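Local coordinates for protein glycerol-3-phosphate dehydrogenase [NAD(+)] (Dunaliella salina, PDB 6IUY) that probably reduces dihydroxyacetone phosphate to glycerol 3-phosphate with NADH and, with its added phosphatase-like domain, converts dihydroxyacetone phosphate directly to glycerol, at residues D403-N411 and S422-S433; G461-V469 and Q563-V571. One frame throughout, in Å; residues are numbered along the deposited sequence.

Contact 1 is a strand pair in the sheet of the NAD-binding domain, and contact 2 a crossing of two helices in the all-helical C-terminal part; their centres lie about 20 Å apart. They come one after the other along the chain and touch where Met408 SD packs on Gly461 CA at 3.8 Å. Both border the active site: the loop after strand 404-408 passes the nicotinamide, while the segments of contact 2 reach the nicotinamide ribose through Gln563, just before helix 564-577, and dihydroxyacetone phosphate through Lys464 and Asn465. In this site the carbonyl carbon C2 of 13P lies 4.1 Å from C4N of NAD, which suits hydride transfer between them.

Contact 1: residues D403-N411 and S422-S433; sequences DCSVLMGAN and SEAVIAYANRES. With NAD (nicotinamide-adenine-dinucleotide), chain C.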
loop_
_atom_site.group_PDB
_atom_site.type_symbol
_atom_site.label_atom_id
_atom_site.label_comp_id
_atom_site.label_asym_id
_atom_site.label_seq_id
_atom_site.Cartn_x
_atom_site.Cartn_y
_atom_site.Cartn_z
ATOM N N ASP A 403 -25.633 9.806 7.813
ATOM C CA ASP A 403 -24.223 9.548 7.578
ATOM C C ASP A 403 -23.999 8.054 7.422
ATOM O O ASP A 403 -24.672 7.250 8.062
ATOM C CB ASP A 403 -23.369 10.126 8.704
ATOM C CG ASP A 403 -23.140 11.618 8.534
ATOM O OD1 ASP A 403 -22.047 12.017 8.064
ATOM O OD2 ASP A 403 -24.074 12.393 8.836
ATOM N N CYS A 404 -23.065 7.683 6.550
ATOM C CA CYS A 404 -22.879 6.272 6.238
ATOM C C CYS A 404 -21.407 5.879 6.204
ATOM O O CYS A 404 -20.647 6.365 5.371
ATOM C CB CYS A 404 -23.549 5.942 4.908
ATOM S SG CYS A 404 -23.578 4.160 4.507
ATOM N N SER A 405 -21.027 5.002 7.127
ATOM C CA SER A 405 -19.698 4.411 7.145
ATOM C C SER A 405 -19.615 3.279 6.105
ATOM O O SER A 405 -20.618 2.975 5.446
ATOM C CB SER A 405 -19.389 3.865 8.539
ATOM O OG SER A 405 -19.506 4.877 9.520
ATOM N N VAL A 406 -18.440 2.658 5.968
ATOM C CA VAL A 406 -18.283 1.456 5.152
ATOM C C VAL A 406 -17.447 0.413 5.860
ATOM O O VAL A 406 -16.650 0.725 6.761
ATOM C CB VAL A 406 -17.628 1.737 3.797
ATOM C CG1 VAL A 406 -18.493 2.686 2.963
ATOM C CG2 VAL A 406 -16.171 2.248 3.988
ATOM N N LEU A 407 -17.654 -0.840 5.469
ATOM C CA LEU A 407 -16.797 -1.916 5.925
ATOM C C LEU A 407 -16.253 -2.559 4.665
ATOM O O LEU A 407 -17.019 -3.126 3.888
ATOM C CB LEU A 407 -17.559 -2.926 6.789
ATOM C CG LEU A 407 -16.853 -4.149 7.394
ATOM C CD1 LEU A 407 -17.732 -4.740 8.475
ATOM C CD2 LEU A 407 -16.572 -5.221 6.355
ATOM N N MET A 408 -14.942 -2.458 4.468
ATOM C CA MET A 408 -14.285 -2.979 3.262
ATOM C C MET A 408 -13.047 -3.769 3.640
ATOM O O MET A 408 -12.247 -3.307 4.455
ATOM C CB MET A 408 -13.896 -1.844 2.328
ATOM C CG MET A 408 -15.040 -0.958 1.933
ATOM S SD MET A 408 -15.936 -1.652 0.543
ATOM C CE MET A 408 -17.639 -1.287 1.014
ATOM N N GLY A 409 -12.901 -4.969 3.091
ATOM C CA GLY A 409 -11.765 -5.804 3.431
ATOM C C GLY A 409 -11.678 -7.008 2.510
ATOM O O GLY A 409 -12.564 -7.226 1.675
ATOM N N ALA A 410 -10.601 -7.774 2.631
ATOM C CA ALA A 410 -10.464 -9.017 1.883
ATOM C C ALA A 410 -11.376 -10.051 2.526
ATOM O O ALA A 410 -10.981 -10.731 3.484
ATOM C CB ALA A 410 -9.014 -9.488 1.880
ATOM N N ASN A 411 -12.612 -10.147 2.033
ATOM C CA ASN A 411 -13.646 -10.862 2.776
ATOM C C ASN A 411 -14.489 -11.884 2.018
ATOM O O ASN A 411 -15.719 -11.843 2.150
ATOM C CB ASN A 411 -14.647 -9.870 3.392
ATOM C CG ASN A 411 -14.012 -8.854 4.324
ATOM O OD1 ASN A 411 -13.103 -9.167 5.105
ATOM N ND2 ASN A 411 -14.534 -7.626 4.278
ATOM N N SER A 422 -9.764 -13.598 9.520
ATOM C CA SER A 422 -9.892 -12.620 8.461
ATOM C C SER A 422 -9.844 -11.227 9.063
ATOM O O SER A 422 -9.741 -11.079 10.277
ATOM C CB SER A 422 -11.194 -12.839 7.690
ATOM O OG SER A 422 -11.158 -12.119 6.468
ATOM N N GLU A 423 -9.896 -10.200 8.227
ATOM C CA GLU A 423 -9.809 -8.836 8.737
ATOM C C GLU A 423 -10.515 -7.891 7.788
ATOM O O GLU A 423 -10.774 -8.223 6.627
ATOM C CB GLU A 423 -8.336 -8.411 8.966
ATOM C CG GLU A 423 -7.400 -8.637 7.798
ATOM C CD GLU A 423 -5.916 -8.299 8.097
ATOM O OE1 GLU A 423 -5.353 -8.773 9.110
ATOM O OE2 GLU A 423 -5.298 -7.578 7.281
ATOM N N ALA A 424 -10.864 -6.713 8.289
ATOM C CA ALA A 424 -11.479 -5.709 7.442
ATOM C C ALA A 424 -11.209 -4.326 7.984
ATOM O O ALA A 424 -10.915 -4.162 9.154
ATOM C CB ALA A 424 -12.995 -5.936 7.333
ATOM N N VAL A 425 -11.343 -3.340 7.118
ATOM C CA VAL A 425 -11.320 -1.939 7.510
ATOM C C VAL A 425 -12.753 -1.459 7.729
ATOM O O VAL A 425 -13.628 -1.766 6.920
ATOM C CB VAL A 425 -10.693 -1.061 6.410
ATOM C CG1 VAL A 425 -11.191 0.365 6.530
ATOM C CG2 VAL A 425 -9.156 -1.146 6.422
ATOM N N ILE A 426 -12.999 -0.704 8.797
ATOM C CA ILE A 426 -14.229 0.071 8.867
ATOM C C ILE A 426 -13.877 1.536 8.765
ATOM O O ILE A 426 -13.192 2.068 9.623
ATOM C CB ILE A 426 -15.035 -0.207 10.159
ATOM C CG1 ILE A 426 -15.847 -1.497 9.985
ATOM C CG2 ILE A 426 -15.968 0.963 10.455
ATOM C CD1 ILE A 426 -16.750 -1.862 11.174
ATOM N N ALA A 427 -14.336 2.187 7.701
ATOM C CA ALA A 427 -14.078 3.598 7.516
ATOM C C ALA A 427 -15.281 4.387 8.005
ATOM O O ALA A 427 -16.350 4.310 7.405
ATOM C CB ALA A 427 -13.786 3.896 6.067
ATOM N N TYR A 428 -15.101 5.138 9.090
ATOM C CA TYR A 428 -16.223 5.763 9.794
ATOM C C TYR A 428 -16.554 7.146 9.264
ATOM O O TYR A 428 -15.670 7.895 8.829
ATOM C CB TYR A 428 -15.946 5.831 11.306
ATOM C CG TYR A 428 -14.626 6.466 11.703
ATOM C CD1 TYR A 428 -14.412 7.837 11.562
ATOM C CD2 TYR A 428 -13.595 5.697 12.241
ATOM C CE1 TYR A 428 -13.208 8.415 11.933
ATOM C CE2 TYR A 428 -12.390 6.274 12.624
ATOM C CZ TYR A 428 -12.209 7.629 12.466
ATOM O OH TYR A 428 -11.014 8.194 12.833
ATOM N N ALA A 429 -17.843 7.473 9.300
ATOM C CA ALA A 429 -18.334 8.767 8.848
ATOM C C ALA A 429 -17.893 9.841 9.829
ATOM O O ALA A 429 -17.592 10.970 9.449
ATOM C CB ALA A 429 -19.869 8.739 8.716
ATOM N N ASN A 430 -17.886 9.458 11.098
ATOM C CA ASN A 430 -17.383 10.271 12.190
ATOM C C ASN A 430 -16.951 9.303 13.270
ATOM O O ASN A 430 -17.321 8.135 13.220
ATOM C CB ASN A 430 -18.446 11.244 12.695
ATOM C CG ASN A 430 -19.822 10.634 12.692
ATOM O OD1 ASN A 430 -20.128 9.768 13.517
ATOM N ND2 ASN A 430 -20.660 11.064 11.747
ATOM N N ARG A 431 -16.167 9.766 14.233
ATOM C CA ARG A 431 -15.519 8.872 15.194
ATOM C C ARG A 431 -16.468 8.125 16.124
ATOM O O ARG A 431 -16.131 7.041 16.617
ATOM C CB ARG A 431 -14.523 9.658 16.054
ATOM C CG ARG A 431 -13.093 9.668 15.529
ATOM C CD ARG A 431 -12.246 10.681 16.291
ATOM N NE ARG A 431 -10.862 10.710 15.825
ATOM C CZ ARG A 431 -9.984 11.648 16.168
ATOM N NH1 ARG A 431 -10.358 12.640 16.970
ATOM N NH2 ARG A 431 -8.738 11.605 15.701
ATOM N N GLU A 432 -17.631 8.704 16.399
ATOM C CA GLU A 432 -18.564 8.050 17.308
ATOM C C GLU A 432 -19.114 6.781 16.658
ATOM O O GLU A 432 -19.251 5.740 17.310
ATOM C CB GLU A 432 -19.698 9.002 17.701
ATOM C CG GLU A 432 -19.199 10.366 18.182
ATOM C CD GLU A 432 -19.112 11.389 17.065
ATOM O OE1 GLU A 432 -20.187 11.805 16.570
ATOM O OE2 GLU A 432 -17.981 11.781 16.681
ATOM N N SER A 433 -19.426 6.873 15.369
ATOM C CA SER A 433 -19.914 5.723 14.618
ATOM C C SER A 433 -18.902 4.579 14.671
ATOM O O SER A 433 -19.258 3.441 14.976
ATOM C CB SER A 433 -20.186 6.104 13.155
ATOM O OG SER A 433 -21.231 7.047 13.027
HETATM P PA NAD C . -25.250 -12.280 -3.344
HETATM O O1A NAD C . -25.190 -13.535 -2.576
HETATM O O2A NAD C . -24.149 -12.128 -4.385
HETATM O O5B NAD C . -26.664 -12.163 -4.145
HETATM C C5B NAD C . -27.820 -12.874 -3.678
HETATM C C4B NAD C . -28.904 -11.867 -3.219
HETATM O O4B NAD C . -29.361 -11.209 -4.249
HETATM C C3B NAD C . -30.116 -12.635 -2.682
HETATM O O3B NAD C . -30.193 -12.615 -1.332
HETATM C C2B NAD C . -31.328 -11.907 -3.294
HETATM O O2B NAD C . -32.338 -11.678 -2.214
HETATM C C1B NAD C . -30.832 -10.811 -3.756
HETATM N N9A NAD C . -31.617 -10.357 -4.825
HETATM C C8A NAD C . -31.895 -10.975 -5.996
HETATM N N7A NAD C . -32.693 -10.148 -6.708
HETATM C C5A NAD C . -32.929 -9.028 -5.973
HETATM C C6A NAD C . -33.681 -7.891 -6.209
HETATM N N6A NAD C . -34.451 -7.608 -7.370
HETATM N N1A NAD C . -33.721 -6.913 -5.295
HETATM C C2A NAD C . -33.029 -7.055 -4.128
HETATM N N3A NAD C . -32.304 -8.171 -3.888
HETATM C C4A NAD C . -32.257 -9.153 -4.815
HETATM O O3 NAD C . -25.167 -11.066 -2.296
HETATM P PN NAD C . -23.991 -10.766 -1.248
HETATM O O1N NAD C . -22.987 -11.904 -1.214
HETATM O O2N NAD C . -24.551 -10.550 0.140
HETATM O O5D NAD C . -23.221 -9.493 -1.775
HETATM C C5D NAD C . -23.821 -8.211 -1.755
HETATM C C4D NAD C . -22.686 -7.180 -1.695
HETATM O O4D NAD C . -21.722 -7.602 -0.898
HETATM C C3D NAD C . -22.070 -7.055 -3.074
HETATM O O3D NAD C . -21.935 -5.752 -3.373
HETATM C C2D NAD C . -20.677 -7.735 -2.956
HETATM O O2D NAD C . -19.793 -7.118 -3.980
HETATM C C1D NAD C . -20.328 -7.503 -1.722
HETATM N N1N NAD C . -19.400 -8.455 -1.145
HETATM C C2N NAD C . -19.528 -9.817 -1.328
HETATM C C3N NAD C . -18.611 -10.692 -0.748
HETATM C C7N NAD C . -18.774 -12.207 -0.999
HETATM O O7N NAD C . -17.860 -12.971 -0.758
HETATM N N7N NAD C . -20.034 -12.690 -1.508
HETATM C C4N NAD C . -17.568 -10.222 0.019
HETATM C C5N NAD C . -17.451 -8.859 0.232
HETATM C C6N NAD C . -18.378 -7.992 -0.347
#
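Leu407 and Ile426 lean across each other on one face of two antiparallel strands, 404-408 and 422-427, whose directions differ by 170°. Leu407 swings CG away from its own N (chi1 -180°), laying CG 3.8 Å from Ile426 CG1, while its CD2 branch drops onto the small methyl of Ala424, CB to CD2 3.8 Å. Phe441 of helix 431-441 packs against both Leu407 and Ile426. On the reverse face the bump is Val406 CG2, seated on Ala427 CB at 3.6 Å, and both residues meet Ala457 of helix 454-477. Two pairs of backbone bonds, Val406 with Ala427 and Met408 with Val425, set this register. Beyond them the chains close in at Gly409, which has no side chain: its CA lies 4.0 Å from Ala424 CA. At the other end Ser405 OG accepts the N-H of Ala429 at 3.1 Å, and Ala429 CB rests against Asp403 CB. Next along, Asn430 occupies the N-cap position of helix 431-441, and its OD1 accepts Ser433 OG at 3.0 Å from above the carbonyl plane. Leaving the strand, the chain brings Asn411 O to 3.3 Å from NAD C4N. Strand 404-408 runs parallel to 374-377 and 422-427 turns back against it, the antiparallel extension of a Rossmann-type dinucleotide-binding sheet at its nicotinamide end.

Contact 2: residues G461-V469 and Q563-V571; sequences GTLKNIVAV and QGVLTSDEV. With 13P (1,3-dihydroxyacetonephosphate), chain D; NAD (nicotinamide-adenine-dinucleotide), chain C.
Gln563 begins the second segment with its CB 4.0 Å from Asn465 ND2. Its chain then bends at chi2 (-78°) and carries the amide away to the cofactor, where OE1 accepts the ribose hydroxyl O3D of NAD at 3.0 Å; His353 also bonds to this oxygen. Gly564 is where the two helices come nearest, crossing at -108°. With no side chain in the way, its CA sits 3.5 Å from Asn465 O and against Val469 CG2, and Asn529 receives its N-H. Val565 turns away and only brushes Val469. Thr567 points toward the first helix and touches it with CG2, 3.5 Å from Thr462 CG2, while OG1 turns back to give its proton to Gln563 O at 2.6 Å, on the face opposite the one used by its own backbone N-H. Thr567 and Ser568, together with Gly564 and Val571, form the hole into which Ile466 fits as a knob, its CG1 passing over the Ser568 N. Val571 closes that hole, and its CG2 meets Leu463 CD2 at 3.5 Å, a tight carbon contact. No direct hydrogen bond joins the segments; a single water does. It receives Asn465 ND2 at 2.7 Å and donates to Thr462 O and Thr567 OG1, each 2.9 Å from it. Because both its protons are spent on oxygens and the threonine proton on Gln563 O, the water is left to accept from Asn465 ND2, which probably helps set how the amide is turned beside dihydroxyacetone phosphate and would make Thr567 a second-shell residue of the substrate pocket.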
loop_
_atom_site.group_PDB
_atom_site.type_symbol
_atom_site.label_atom_id
_atom_site.label_comp_id
_atom_site.label_asym_id
_atom_site.label_seq_id
_atom_site.Cartn_x
_atom_site.Cartn_y
_atom_site.Cartn_z
ATOM N N GLY A 461 -12.744 -0.970 -2.499
ATOM C CA GLY A 461 -13.668 -2.087 -2.500
ATOM C C GLY A 461 -14.421 -2.247 -3.816
ATOM O O GLY A 461 -14.593 -3.355 -4.285
ATOM N N THR A 462 -14.861 -1.142 -4.407
ATOM C CA THR A 462 -15.623 -1.179 -5.651
ATOM C C THR A 462 -14.777 -1.421 -6.904
ATOM O O THR A 462 -15.142 -2.244 -7.719
ATOM C CB THR A 462 -16.411 0.144 -5.851
ATOM O OG1 THR A 462 -17.520 0.180 -4.942
ATOM C CG2 THR A 462 -16.936 0.265 -7.258
ATOM N N LEU A 463 -13.664 -0.701 -7.068
ATOM C CA LEU A 463 -12.855 -0.807 -8.295
ATOM C C LEU A 463 -12.124 -2.145 -8.413
ATOM O O LEU A 463 -11.846 -2.626 -9.516
ATOM C CB LEU A 463 -11.829 0.332 -8.374
ATOM C CG LEU A 463 -12.395 1.711 -8.702
ATOM C CD1 LEU A 463 -11.282 2.744 -8.860
ATOM C CD2 LEU A 463 -13.257 1.648 -9.952
ATOM N N LYS A 464 -11.812 -2.754 -7.280
ATOM C CA LYS A 464 -11.013 -3.968 -7.299
ATOM C C LYS A 464 -11.716 -5.140 -7.995
ATOM O O LYS A 464 -11.052 -6.090 -8.432
ATOM C CB LYS A 464 -10.618 -4.337 -5.867
ATOM C CG LYS A 464 -11.037 -5.695 -5.399
ATOM C CD LYS A 464 -12.492 -5.783 -5.102
ATOM C CE LYS A 464 -12.740 -7.063 -4.346
ATOM N NZ LYS A 464 -14.124 -7.581 -4.419
ATOM N N ASN A 465 -13.044 -5.070 -8.115
ATOM C CA ASN A 465 -13.800 -6.115 -8.806
ATOM C C ASN A 465 -13.611 -6.005 -10.296
ATOM O O ASN A 465 -13.768 -6.982 -11.008
ATOM C CB ASN A 465 -15.309 -6.053 -8.485
ATOM C CG ASN A 465 -15.648 -6.702 -7.162
ATOM O OD1 ASN A 465 -15.006 -7.668 -6.753
ATOM N ND2 ASN A 465 -16.654 -6.164 -6.472
ATOM N N ILE A 466 -13.308 -4.812 -10.787
ATOM C CA ILE A 466 -12.913 -4.700 -12.193
ATOM C C ILE A 466 -11.597 -5.466 -12.415
ATOM O O ILE A 466 -11.503 -6.290 -13.318
ATOM C CB ILE A 466 -12.690 -3.237 -12.649
ATOM C CG1 ILE A 466 -13.959 -2.398 -12.509
ATOM C CG2 ILE A 466 -12.151 -3.203 -14.104
ATOM C CD1 ILE A 466 -13.740 -0.925 -12.901
ATOM N N VAL A 467 -10.583 -5.185 -11.590
ATOM C CA VAL A 467 -9.281 -5.865 -11.717
ATOM C C VAL A 467 -9.436 -7.375 -11.578
ATOM O O VAL A 467 -8.719 -8.128 -12.229
ATOM C CB VAL A 467 -8.238 -5.376 -10.650
ATOM C CG1 VAL A 467 -6.894 -6.028 -10.882
ATOM C CG2 VAL A 467 -8.090 -3.864 -10.685
ATOM N N ALA A 468 -10.368 -7.830 -10.734
ATOM C CA ALA A 468 -10.557 -9.271 -10.546
ATOM C C ALA A 468 -11.117 -9.915 -11.815
ATOM O O ALA A 468 -10.825 -11.087 -12.094
ATOM C CB ALA A 468 -11.476 -9.567 -9.347
ATOM N N VAL A 469 -11.920 -9.170 -12.578
ATOM C CA VAL A 469 -12.366 -9.652 -13.891
ATOM C C VAL A 469 -11.154 -9.795 -14.805
ATOM O O VAL A 469 -10.955 -10.837 -15.434
ATOM C CB VAL A 469 -13.423 -8.713 -14.534
ATOM C CG1 VAL A 469 -13.689 -9.090 -16.012
ATOM C CG2 VAL A 469 -14.736 -8.808 -13.752
ATOM N N GLN A 563 -20.452 -8.788 -9.717
ATOM C CA GLN A 563 -20.416 -7.338 -9.539
ATOM C C GLN A 563 -19.378 -6.616 -10.407
ATOM O O GLN A 563 -19.524 -5.421 -10.675
ATOM C CB GLN A 563 -20.177 -7.009 -8.070
ATOM C CG GLN A 563 -21.227 -7.555 -7.129
ATOM C CD GLN A 563 -22.524 -6.717 -7.120
ATOM O OE1 GLN A 563 -22.704 -5.845 -6.263
ATOM N NE2 GLN A 563 -23.426 -6.997 -8.064
ATOM N N GLY A 564 -18.340 -7.329 -10.857
ATOM C CA GLY A 564 -17.249 -6.703 -11.615
ATOM C C GLY A 564 -17.538 -6.161 -13.020
ATOM O O GLY A 564 -16.981 -5.138 -13.458
ATOM N N VAL A 565 -18.413 -6.829 -13.750
ATOM C CA VAL A 565 -18.721 -6.374 -15.101
ATOM C C VAL A 565 -19.646 -5.160 -15.063
ATOM O O VAL A 565 -19.464 -4.207 -15.836
ATOM C CB VAL A 565 -19.345 -7.501 -15.936
ATOM C CG1 VAL A 565 -19.934 -6.947 -17.223
ATOM C CG2 VAL A 565 -18.295 -8.560 -16.218
ATOM N N LEU A 566 -20.623 -5.179 -14.154
ATOM C CA LEU A 566 -21.426 -3.984 -13.875
ATOM C C LEU A 566 -20.512 -2.822 -13.466
ATOM O O LEU A 566 -20.684 -1.687 -13.915
ATOM C CB LEU A 566 -22.453 -4.258 -12.769
ATOM C CG LEU A 566 -23.607 -5.211 -13.108
ATOM C CD1 LEU A 566 -24.408 -5.535 -11.850
ATOM C CD2 LEU A 566 -24.502 -4.610 -14.159
ATOM N N THR A 567 -19.529 -3.103 -12.620
ATOM C CA THR A 567 -18.636 -2.035 -12.176
ATOM C C THR A 567 -17.752 -1.578 -13.339
ATOM O O THR A 567 -17.463 -0.403 -13.469
ATOM C CB THR A 567 -17.761 -2.486 -10.990
ATOM O OG1 THR A 567 -18.589 -3.070 -9.977
ATOM C CG2 THR A 567 -16.968 -1.316 -10.401
ATOM N N SER A 568 -17.328 -2.510 -14.190
ATOM C CA SER A 568 -16.546 -2.145 -15.378
ATOM C C SER A 568 -17.314 -1.140 -16.236
ATOM O O SER A 568 -16.756 -0.118 -16.661
ATOM C CB SER A 568 -16.207 -3.389 -16.218
ATOM O OG SER A 568 -15.334 -3.065 -17.288
ATOM N N ASP A 569 -18.586 -1.434 -16.498
ATOM C CA ASP A 569 -19.416 -0.549 -17.319
ATOM C C ASP A 569 -19.634 0.783 -16.622
ATOM O O ASP A 569 -19.569 1.830 -17.255
ATOM C CB ASP A 569 -20.777 -1.190 -17.654
ATOM C CG ASP A 569 -20.656 -2.398 -18.585
ATOM O OD1 ASP A 569 -19.575 -2.610 -19.186
ATOM O OD2 ASP A 569 -21.653 -3.142 -18.728
ATOM N N GLU A 570 -19.883 0.765 -15.322
ATOM C CA GLU A 570 -20.126 2.029 -14.629
ATOM C C GLU A 570 -18.925 2.970 -14.781
ATOM O O GLU A 570 -19.075 4.128 -15.166
ATOM C CB GLU A 570 -20.446 1.786 -13.151
ATOM C CG GLU A 570 -21.797 1.084 -12.943
ATOM C CD GLU A 570 -21.792 0.090 -11.775
ATOM O OE1 GLU A 570 -20.869 0.165 -10.914
ATOM O OE2 GLU A 570 -22.715 -0.765 -11.725
ATOM N N VAL A 571 -17.735 2.458 -14.498
ATOM C CA VAL A 571 -16.507 3.233 -14.640
ATOM C C VAL A 571 -16.234 3.635 -16.095
ATOM O O VAL A 571 -15.766 4.752 -16.363
ATOM C CB VAL A 571 -15.300 2.448 -14.095
ATOM C CG1 VAL A 571 -13.968 3.117 -14.504
ATOM C CG2 VAL A 571 -15.412 2.330 -12.614
HETATM P P 13P D . -16.281 -11.526 -5.676
HETATM O O1P 13P D . -15.241 -10.717 -4.938
HETATM O O2P 13P D . -16.402 -12.830 -4.942
HETATM O O3P 13P D . -15.789 -11.725 -7.085
HETATM O O1 13P D . -17.738 -10.877 -5.770
HETATM C C1 13P D . -18.009 -9.548 -5.389
HETATM C C2 13P D . -17.406 -9.383 -4.034
HETATM O O2 13P D . -17.353 -10.333 -3.282
HETATM C C3 13P D . -16.855 -8.057 -3.594
HETATM O O3 13P D . -15.667 -8.291 -2.853
HETATM P PA NAD C . -25.250 -12.280 -3.344
HETATM O O1A NAD C . -25.190 -13.535 -2.576
HETATM O O2A NAD C . -24.149 -12.128 -4.385
HETATM O O5B NAD C . -26.664 -12.163 -4.145
HETATM C C5B NAD C . -27.820 -12.874 -3.678
HETATM C C4B NAD C . -28.904 -11.867 -3.219
HETATM O O4B NAD C . -29.361 -11.209 -4.249
HETATM C C3B NAD C . -30.116 -12.635 -2.682
HETATM O O3B NAD C . -30.193 -12.615 -1.332
HETATM C C2B NAD C . -31.328 -11.907 -3.294
HETATM O O2B NAD C . -32.338 -11.678 -2.214
HETATM C C1B NAD C . -30.832 -10.811 -3.756
HETATM N N9A NAD C . -31.617 -10.357 -4.825
HETATM C C8A NAD C . -31.895 -10.975 -5.996
HETATM N N7A NAD C . -32.693 -10.148 -6.708
HETATM C C5A NAD C . -32.929 -9.028 -5.973
HETATM C C6A NAD C . -33.681 -7.891 -6.209
HETATM N N6A NAD C . -34.451 -7.608 -7.370
HETATM N N1A NAD C . -33.721 -6.913 -5.295
HETATM C C2A NAD C . -33.029 -7.055 -4.128
HETATM N N3A NAD C . -32.304 -8.171 -3.888
HETATM C C4A NAD C . -32.257 -9.153 -4.815
HETATM O O3 NAD C . -25.167 -11.066 -2.296
HETATM P PN NAD C . -23.991 -10.766 -1.248
HETATM O O1N NAD C . -22.987 -11.904 -1.214
HETATM O O2N NAD C . -24.551 -10.550 0.140
HETATM O O5D NAD C . -23.221 -9.493 -1.775
HETATM C C5D NAD C . -23.821 -8.211 -1.755
HETATM C C4D NAD C . -22.686 -7.180 -1.695
HETATM O O4D NAD C . -21.722 -7.602 -0.898
HETATM C C3D NAD C . -22.070 -7.055 -3.074
HETATM O O3D NAD C . -21.935 -5.752 -3.373
HETATM C C2D NAD C . -20.677 -7.735 -2.956
HETATM O O2D NAD C . -19.793 -7.118 -3.980
HETATM C C1D NAD C . -20.328 -7.503 -1.722
HETATM N N1N NAD C . -19.400 -8.455 -1.145
HETATM C C2N NAD C . -19.528 -9.817 -1.328
HETATM C C3N NAD C . -18.611 -10.692 -0.748
HETATM C C7N NAD C . -18.774 -12.207 -0.999
HETATM O O7N NAD C . -17.860 -12.971 -0.758
HETATM N N7N NAD C . -20.034 -12.690 -1.508
HETATM C C4N NAD C . -17.568 -10.222 0.019
HETATM C C5N NAD C . -17.451 -8.859 0.232
HETATM C C6N NAD C . -18.378 -7.992 -0.347
HETATM O O HOH W 1 -17.579 -3.757 -7.387
#